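Local coordinates for protein thermospermine synthase (Medicago truncatula, PDB 6BQ6) that probably transfers an aminopropyl group from decarboxylated S-adenosylmethionine to spermidine, making the tetraamine thermospermine in plant polyamine biosynthesis, at residues Trp41-Asn46 against Leu62-Phe67; Leu120-Ile125 against Gln281-Glu286. All blocks are in the same frame, centred on the assembly; numbering follows the deposited sequence.

Contact 1 of 2, residues Trp41-Asn46 against Leu62-Phe67; sequences WCFALN and LDTKPF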
loop_
_atom_site.group_PDB
_atom_site.type_symbol
_atom_site.label_atom_id
_atom_site.label_comp_id
_atom_site.label_asym_id
_atom_site.label_seq_id
_atom_site.Cartn_x
_atom_site.Cartn_y
_atom_site.Cartn_z
ATOM N N TRP B 41 1.057 -6.158 -5.998
ATOM C CA TRP B 41 0.789 -5.812 -7.383
ATOM C C TRP B 41 -0.520 -5.056 -7.335
ATOM O O TRP B 41 -1.507 -5.642 -6.852
ATOM C CB TRP B 41 0.646 -7.132 -8.102
ATOM C CG TRP B 41 0.343 -7.195 -9.511
ATOM C CD1 TRP B 41 -0.601 -8.017 -10.095
ATOM C CD2 TRP B 41 1.043 -6.564 -10.576
ATOM N NE1 TRP B 41 -0.508 -7.931 -11.464
ATOM C CE2 TRP B 41 0.483 -7.043 -11.783
ATOM C CE3 TRP B 41 2.104 -5.666 -10.636
ATOM C CZ2 TRP B 41 0.920 -6.616 -13.013
ATOM C CZ3 TRP B 41 2.535 -5.231 -11.854
ATOM C CH2 TRP B 41 1.930 -5.704 -13.048
ATOM N N CYS B 42 -0.530 -3.780 -7.764
ATOM C CA CYS B 42 -1.683 -2.903 -7.530
ATOM C C CYS B 42 -2.224 -2.296 -8.821
ATOM O O CYS B 42 -1.462 -1.835 -9.652
ATOM C CB CYS B 42 -1.339 -1.794 -6.567
ATOM S SG CYS B 42 -0.369 -2.411 -5.142
ATOM N N PHE B 43 -3.539 -2.380 -8.990
ATOM C CA PHE B 43 -4.215 -1.870 -10.180
ATOM C C PHE B 43 -5.089 -0.694 -9.787
ATOM O O PHE B 43 -5.885 -0.796 -8.851
ATOM C CB PHE B 43 -5.173 -2.916 -10.786
ATOM C CG PHE B 43 -4.603 -4.248 -10.996
ATOM C CD1 PHE B 43 -3.240 -4.466 -11.151
ATOM C CD2 PHE B 43 -5.465 -5.334 -11.140
ATOM C CE1 PHE B 43 -2.772 -5.730 -11.402
ATOM C CE2 PHE B 43 -4.975 -6.592 -11.374
ATOM C CZ PHE B 43 -3.645 -6.799 -11.497
ATOM N N ALA B 44 -5.019 0.406 -10.533
ATOM C CA ALA B 44 -5.924 1.519 -10.252
ATOM C C ALA B 44 -7.345 1.050 -10.609
ATOM O O ALA B 44 -7.541 0.265 -11.548
ATOM C CB ALA B 44 -5.573 2.728 -11.056
ATOM N N LEU B 45 -8.291 1.512 -9.813
ATOM C CA LEU B 45 -9.671 1.079 -9.852
ATOM C C LEU B 45 -10.601 2.166 -10.389
ATOM O O LEU B 45 -10.576 3.302 -9.902
ATOM C CB LEU B 45 -10.132 0.765 -8.456
ATOM C CG LEU B 45 -10.008 -0.565 -7.790
ATOM C CD1 LEU B 45 -10.537 -0.478 -6.370
ATOM C CD2 LEU B 45 -10.854 -1.554 -8.542
ATOM N N ASN B 46 -11.466 1.787 -11.320
ATOM C CA ASN B 46 -12.614 2.630 -11.730
ATOM C C ASN B 46 -13.784 2.394 -10.768
ATOM O O ASN B 46 -14.407 3.336 -10.250
ATOM C CB ASN B 46 -13.074 2.278 -13.148
ATOM C CG ASN B 46 -12.116 2.751 -14.236
ATOM O OD1 ASN B 46 -11.631 3.875 -14.195
ATOM N ND2 ASN B 46 -11.891 1.913 -15.253
ATOM N N LEU B 62 -14.346 -6.298 -10.225
ATOM C CA LEU B 62 -13.775 -4.957 -10.150
ATOM C C LEU B 62 -13.661 -4.416 -11.529
ATOM O O LEU B 62 -13.350 -5.143 -12.425
ATOM C CB LEU B 62 -12.380 -5.016 -9.529
ATOM C CG LEU B 62 -12.319 -5.770 -8.211
ATOM C CD1 LEU B 62 -10.893 -5.738 -7.661
ATOM C CD2 LEU B 62 -13.276 -5.213 -7.173
ATOM N N ASP B 63 -13.810 -3.124 -11.701
ATOM C CA ASP B 63 -13.538 -2.515 -12.959
ATOM C C ASP B 63 -12.184 -1.801 -12.767
ATOM O O ASP B 63 -12.107 -0.838 -12.067
ATOM C CB ASP B 63 -14.625 -1.543 -13.353
ATOM C CG ASP B 63 -14.328 -0.831 -14.654
ATOM O OD1 ASP B 63 -13.270 -1.100 -15.282
ATOM O OD2 ASP B 63 -15.150 0.031 -15.046
ATOM N N THR B 64 -11.148 -2.368 -13.340
ATOM C CA THR B 64 -9.779 -1.859 -13.173
ATOM C C THR B 64 -9.357 -1.111 -14.392
ATOM O O THR B 64 -9.750 -1.443 -15.496
ATOM C CB THR B 64 -8.775 -2.999 -12.885
ATOM O OG1 THR B 64 -8.449 -3.701 -14.086
ATOM C CG2 THR B 64 -9.353 -3.995 -11.889
ATOM N N LYS B 65 -8.479 -0.139 -14.198
ATOM C CA LYS B 65 -8.002 0.667 -15.309
ATOM C C LYS B 65 -7.066 -0.122 -16.192
ATOM O O LYS B 65 -7.281 -0.170 -17.410
ATOM C CB LYS B 65 -7.386 1.950 -14.802
ATOM C CG LYS B 65 -8.381 2.878 -14.108
ATOM C CD LYS B 65 -7.740 4.230 -13.805
ATOM C CE LYS B 65 -8.599 5.103 -12.913
ATOM N NZ LYS B 65 -9.618 5.815 -13.739
ATOM N N PRO B 66 -6.026 -0.781 -15.615
ATOM C CA PRO B 66 -5.105 -1.432 -16.537
ATOM C C PRO B 66 -5.652 -2.698 -17.250
ATOM O O PRO B 66 -5.351 -2.952 -18.438
ATOM C CB PRO B 66 -3.902 -1.747 -15.652
ATOM C CG PRO B 66 -4.437 -1.809 -14.274
ATOM C CD PRO B 66 -5.536 -0.780 -14.235
ATOM N N PHE B 67 -6.495 -3.460 -16.574
ATOM C CA PHE B 67 -6.868 -4.769 -17.063
ATOM C C PHE B 67 -8.368 -4.959 -17.281
ATOM O O PHE B 67 -8.794 -6.075 -17.534
ATOM C CB PHE B 67 -6.302 -5.834 -16.127
ATOM C CG PHE B 67 -4.805 -5.784 -16.018
ATOM C CD1 PHE B 67 -4.028 -5.917 -17.141
ATOM C CD2 PHE B 67 -4.168 -5.555 -14.789
ATOM C CE1 PHE B 67 -2.644 -5.873 -17.079
ATOM C CE2 PHE B 67 -2.780 -5.498 -14.732
ATOM C CZ PHE B 67 -2.026 -5.661 -15.873
#

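Contact 2 of 2, residues Leu120-Ile125 against Gln281-Glu286; sequences LRHKTI and QRIIEE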
loop_
_atom_site.group_PDB
_atom_site.type_symbol
_atom_site.label_atom_id
_atom_site.label_comp_id
_atom_site.label_asym_id
_atom_site.label_seq_id
_atom_site.Cartn_x
_atom_site.Cartn_y
_atom_site.Cartn_z
ATOM N N LEU B 120 -16.026 -24.785 -26.542
ATOM C CA LEU B 120 -17.186 -24.748 -27.470
ATOM C C LEU B 120 -16.878 -24.116 -28.830
ATOM O O LEU B 120 -17.662 -24.214 -29.756
ATOM C CB LEU B 120 -18.345 -24.018 -26.789
ATOM C CG LEU B 120 -18.924 -24.846 -25.611
ATOM C CD1 LEU B 120 -19.759 -23.932 -24.738
ATOM C CD2 LEU B 120 -19.787 -26.044 -26.003
ATOM N N ARG B 121 -15.742 -23.445 -28.961
ATOM C CA ARG B 121 -15.235 -23.024 -30.262
ATOM C C ARG B 121 -14.830 -24.174 -31.156
ATOM O O ARG B 121 -14.693 -23.975 -32.341
ATOM C CB ARG B 121 -14.079 -22.026 -30.122
ATOM C CG ARG B 121 -14.525 -20.727 -29.458
ATOM C CD ARG B 121 -13.363 -19.748 -29.250
ATOM N NE ARG B 121 -12.692 -19.430 -30.505
ATOM C CZ ARG B 121 -11.392 -19.158 -30.657
ATOM N NH1 ARG B 121 -10.544 -19.187 -29.654
ATOM N NH2 ARG B 121 -10.930 -18.905 -31.853
ATOM N N HIS B 122 -14.580 -25.360 -30.595
ATOM C CA HIS B 122 -14.214 -26.513 -31.381
ATOM C C HIS B 122 -15.413 -27.160 -32.006
ATOM O O HIS B 122 -16.284 -27.648 -31.313
ATOM C CB HIS B 122 -13.463 -27.493 -30.499
ATOM C CG HIS B 122 -12.061 -27.065 -30.230
ATOM N ND1 HIS B 122 -10.984 -27.683 -30.819
ATOM C CD2 HIS B 122 -11.555 -26.114 -29.403
ATOM C CE1 HIS B 122 -9.864 -27.114 -30.396
ATOM N NE2 HIS B 122 -10.187 -26.155 -29.547
ATOM N N LYS B 123 -15.426 -27.238 -33.341
ATOM C CA LYS B 123 -16.571 -27.870 -34.006
ATOM C C LYS B 123 -16.721 -29.356 -33.769
ATOM O O LYS B 123 -17.825 -29.873 -33.945
ATOM C CB LYS B 123 -16.545 -27.561 -35.519
ATOM C CG LYS B 123 -16.821 -26.112 -35.749
ATOM C CD LYS B 123 -16.617 -25.713 -37.204
ATOM C CE LYS B 123 -15.150 -25.679 -37.595
ATOM N NZ LYS B 123 -14.966 -24.991 -38.930
ATOM N N THR B 124 -15.641 -30.045 -33.372
ATOM C CA THR B 124 -15.723 -31.469 -33.064
ATOM C C THR B 124 -16.552 -31.778 -31.813
ATOM O O THR B 124 -17.079 -32.899 -31.630
ATOM C CB THR B 124 -14.298 -32.081 -32.906
ATOM O OG1 THR B 124 -13.599 -31.429 -31.837
ATOM C CG2 THR B 124 -13.473 -31.875 -34.166
ATOM N N ILE B 125 -16.645 -30.810 -30.913
ATOM C CA ILE B 125 -17.208 -31.006 -29.601
ATOM C C ILE B 125 -18.717 -31.171 -29.680
ATOM O O ILE B 125 -19.413 -30.337 -30.261
ATOM C CB ILE B 125 -16.827 -29.820 -28.643
ATOM C CG1 ILE B 125 -15.310 -29.866 -28.322
ATOM C CG2 ILE B 125 -17.668 -29.780 -27.383
ATOM C CD1 ILE B 125 -14.919 -30.985 -27.406
ATOM N N GLN B 281 -8.974 -25.839 -39.351
ATOM C CA GLN B 281 -10.044 -26.780 -39.671
ATOM C C GLN B 281 -11.102 -26.842 -38.580
ATOM O O GLN B 281 -12.288 -26.955 -38.867
ATOM C CB GLN B 281 -9.486 -28.192 -39.952
ATOM C CG GLN B 281 -10.544 -29.178 -40.477
ATOM C CD GLN B 281 -11.077 -28.782 -41.853
ATOM O OE1 GLN B 281 -10.313 -28.758 -42.826
ATOM N NE2 GLN B 281 -12.368 -28.405 -41.940
ATOM N N ARG B 282 -10.674 -26.786 -37.315
ATOM C CA ARG B 282 -11.528 -27.198 -36.212
ATOM C C ARG B 282 -12.089 -26.110 -35.323
ATOM O O ARG B 282 -13.146 -26.270 -34.727
ATOM C CB ARG B 282 -10.761 -28.125 -35.311
ATOM C CG ARG B 282 -10.335 -29.412 -35.936
ATOM C CD ARG B 282 -9.776 -30.164 -34.779
ATOM N NE ARG B 282 -8.907 -31.238 -35.090
ATOM C CZ ARG B 282 -8.345 -32.003 -34.153
ATOM N NH1 ARG B 282 -7.507 -32.965 -34.476
ATOM N NH2 ARG B 282 -8.601 -31.767 -32.870
ATOM N N ILE B 283 -11.386 -24.991 -35.239
ATOM C CA ILE B 283 -11.785 -23.961 -34.307
ATOM C C ILE B 283 -12.480 -22.831 -35.048
ATOM O O ILE B 283 -11.963 -22.317 -36.066
ATOM C CB ILE B 283 -10.566 -23.396 -33.573
ATOM C CG1 ILE B 283 -9.884 -24.485 -32.749
ATOM C CG2 ILE B 283 -11.009 -22.201 -32.733
ATOM C CD1 ILE B 283 -8.598 -23.996 -32.052
ATOM N N ILE B 284 -13.629 -22.449 -34.532
ATOM C CA ILE B 284 -14.427 -21.294 -35.010
ATOM C C ILE B 284 -13.701 -19.990 -34.671
ATOM O O ILE B 284 -13.280 -19.790 -33.525
ATOM C CB ILE B 284 -15.827 -21.298 -34.342
ATOM C CG1 ILE B 284 -16.602 -22.555 -34.752
ATOM C CG2 ILE B 284 -16.649 -20.054 -34.693
ATOM C CD1 ILE B 284 -17.882 -22.760 -33.944
ATOM N N GLU B 285 -13.543 -19.111 -35.664
ATOM C CA GLU B 285 -12.789 -17.852 -35.507
ATOM C C GLU B 285 -11.291 -18.055 -35.198
ATOM O O GLU B 285 -10.811 -19.153 -34.908
ATOM C CB GLU B 285 -13.429 -16.934 -34.467
ATOM C CG GLU B 285 -14.811 -16.444 -34.849
ATOM C CD GLU B 285 -15.223 -15.198 -34.082
ATOM O OE1 GLU B 285 -16.014 -15.349 -33.118
ATOM O OE2 GLU B 285 -14.752 -14.077 -34.433
ATOM N N GLU B 286 -10.554 -16.960 -35.321
ATOM C CA GLU B 286 -9.115 -16.957 -35.115
ATOM C C GLU B 286 -8.844 -16.858 -33.633
ATOM O O GLU B 286 -9.437 -16.038 -32.966
ATOM C CB GLU B 286 -8.488 -15.731 -35.771
ATOM C CG GLU B 286 -8.123 -15.943 -37.223
ATOM C CD GLU B 286 -6.658 -16.349 -37.340
ATOM O OE1 GLU B 286 -6.433 -17.580 -37.489
ATOM O OE2 GLU B 286 -5.747 -15.451 -37.241
HETATM O O HOH W 1 -11.038 -30.176 -32.000
#

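Contact 1 of 2, residues Trp41-Asn46 against Leu62-Phe67
In the N-terminal beta region, part of the spermidine synthase tetramerisation domain, Phe43 on strand 39-45 meets Phe67, just past the end of strand 58-64, in a T-shaped (edge-to-face) stack. Phe67 presents its CD2-CE2 edge to the face of Phe43; CD2 stands over the middle of that ring, the centroids are 4.7 Å apart and the planes lie at 71°. Phe43 CG, set anti to the carbonyl carbon (chi1 -50°), has Phe67 CD2 4.0 Å away, while Pro66 CG packs on Phe43 CB at 3.7 Å. An alanine at Phe43 would probably leave the Phe67 edge without its aromatic face and open a gap beside Trp41, whose ring also packs against Phe43 CE1. Beyond the rings the contact turns polar. On either side of the antiparallel non-hydrogen-bonded pair Leu45-Thr64, Lys65 N gives Ala44 O an almost straight hydrogen bond of 2.8 Å, and Asn46 N bonds to Asp63 O. The Asn46 side chain is held at both ends of its amide: Lys65 NZ reaches OD1 at 2.8 Å, while ND2 makes a weak bond to Asp63 OD1. Thr64 OG1 accepts from Phe67 N, an ST motif that ties the turn holding Phe67 back to the strand, and it also bonds Gly68 O. The two short strand segments run at 97° to each other, because the chain turns a corner at Asn46. Strand 39-45 pairs with strand 29-34 and, through Trp41 to Phe43, with a strand of a second subunit, whereas strand 58-64 lies between 47-53 and 70-73 in the four-stranded sheet.

Contact 2 of 2, residues Leu120-Ile125 against Gln281-Glu286
Arg121 bends at chi3 (57°), which turns NE aside from the extended run CA-CB-CG-CD and toward the backbone of Ile284 and Glu285. There NE and NH2 grip Ile284 O side-on, at 3.1 Å from NE and 3.0 Å from NH2, with the oxygen close to the guanidinium plane; NH2 adds a weak bond to Glu285 O. Ile283 CG2 lies over one guanidinium face, toward its rim. The remaining nitrogen, NH1, forms a salt bridge with Glu118. Between the two segments there is a single backbone bridge, at His122 and Ile283: Ile284 N donates to Arg121 O at 2.9 Å, and Lys123 N to Arg282 O at 2.8 Å, both nearly straight. The bridge fastens the link between helix 114-120 and strand 127-132 of the Rossmann-like domain, which makes a type I turn from His122 to Ile125, to the chain as it leaves helix 272-282. Ile283 CG1 sits over the His122 ring in a CH-pi contact, 3.7 Å from the centroid, and the two side chains lie side by side. Both ring nitrogens have partners: NE2 bonds His93 ND1 on helix 84-98, and ND1 meets a water at 2.8 Å. That water donates to Thr124 OG1 and accepts from Arg282 NH2, so it joins three side chains across the contact. Arg282 NH1 bonds His99 O, and Thr124 OG1 also bonds Pro102 O. On the outer side, Lys123 CG packs on Ile284 CG1 at 3.7 Å, while its NZ bonds weakly to Gln281 O.

How the contacts relate
Contact 1 closes before contact 2 opens along the chain, and the two lie far apart: their centres are 32 Å from each other and their nearest atoms about 18 Å, with no touch. They share no sheet or helix. Residues 41-46 and 62-67 join two small antiparallel sheets of the N-terminal region, and contact 1 lies among neighbouring subunits. Contact 2 joins parts of the chain 156 residues apart in the Rossmann-like domain built on the seven-stranded sheet, and it meets another subunit through Glu286, which forms a salt bridge with Lys303 of that subunit. Both lie away from the annotated sites, although the Trp41 side chain comes within about 6 Å of bound thermospermine.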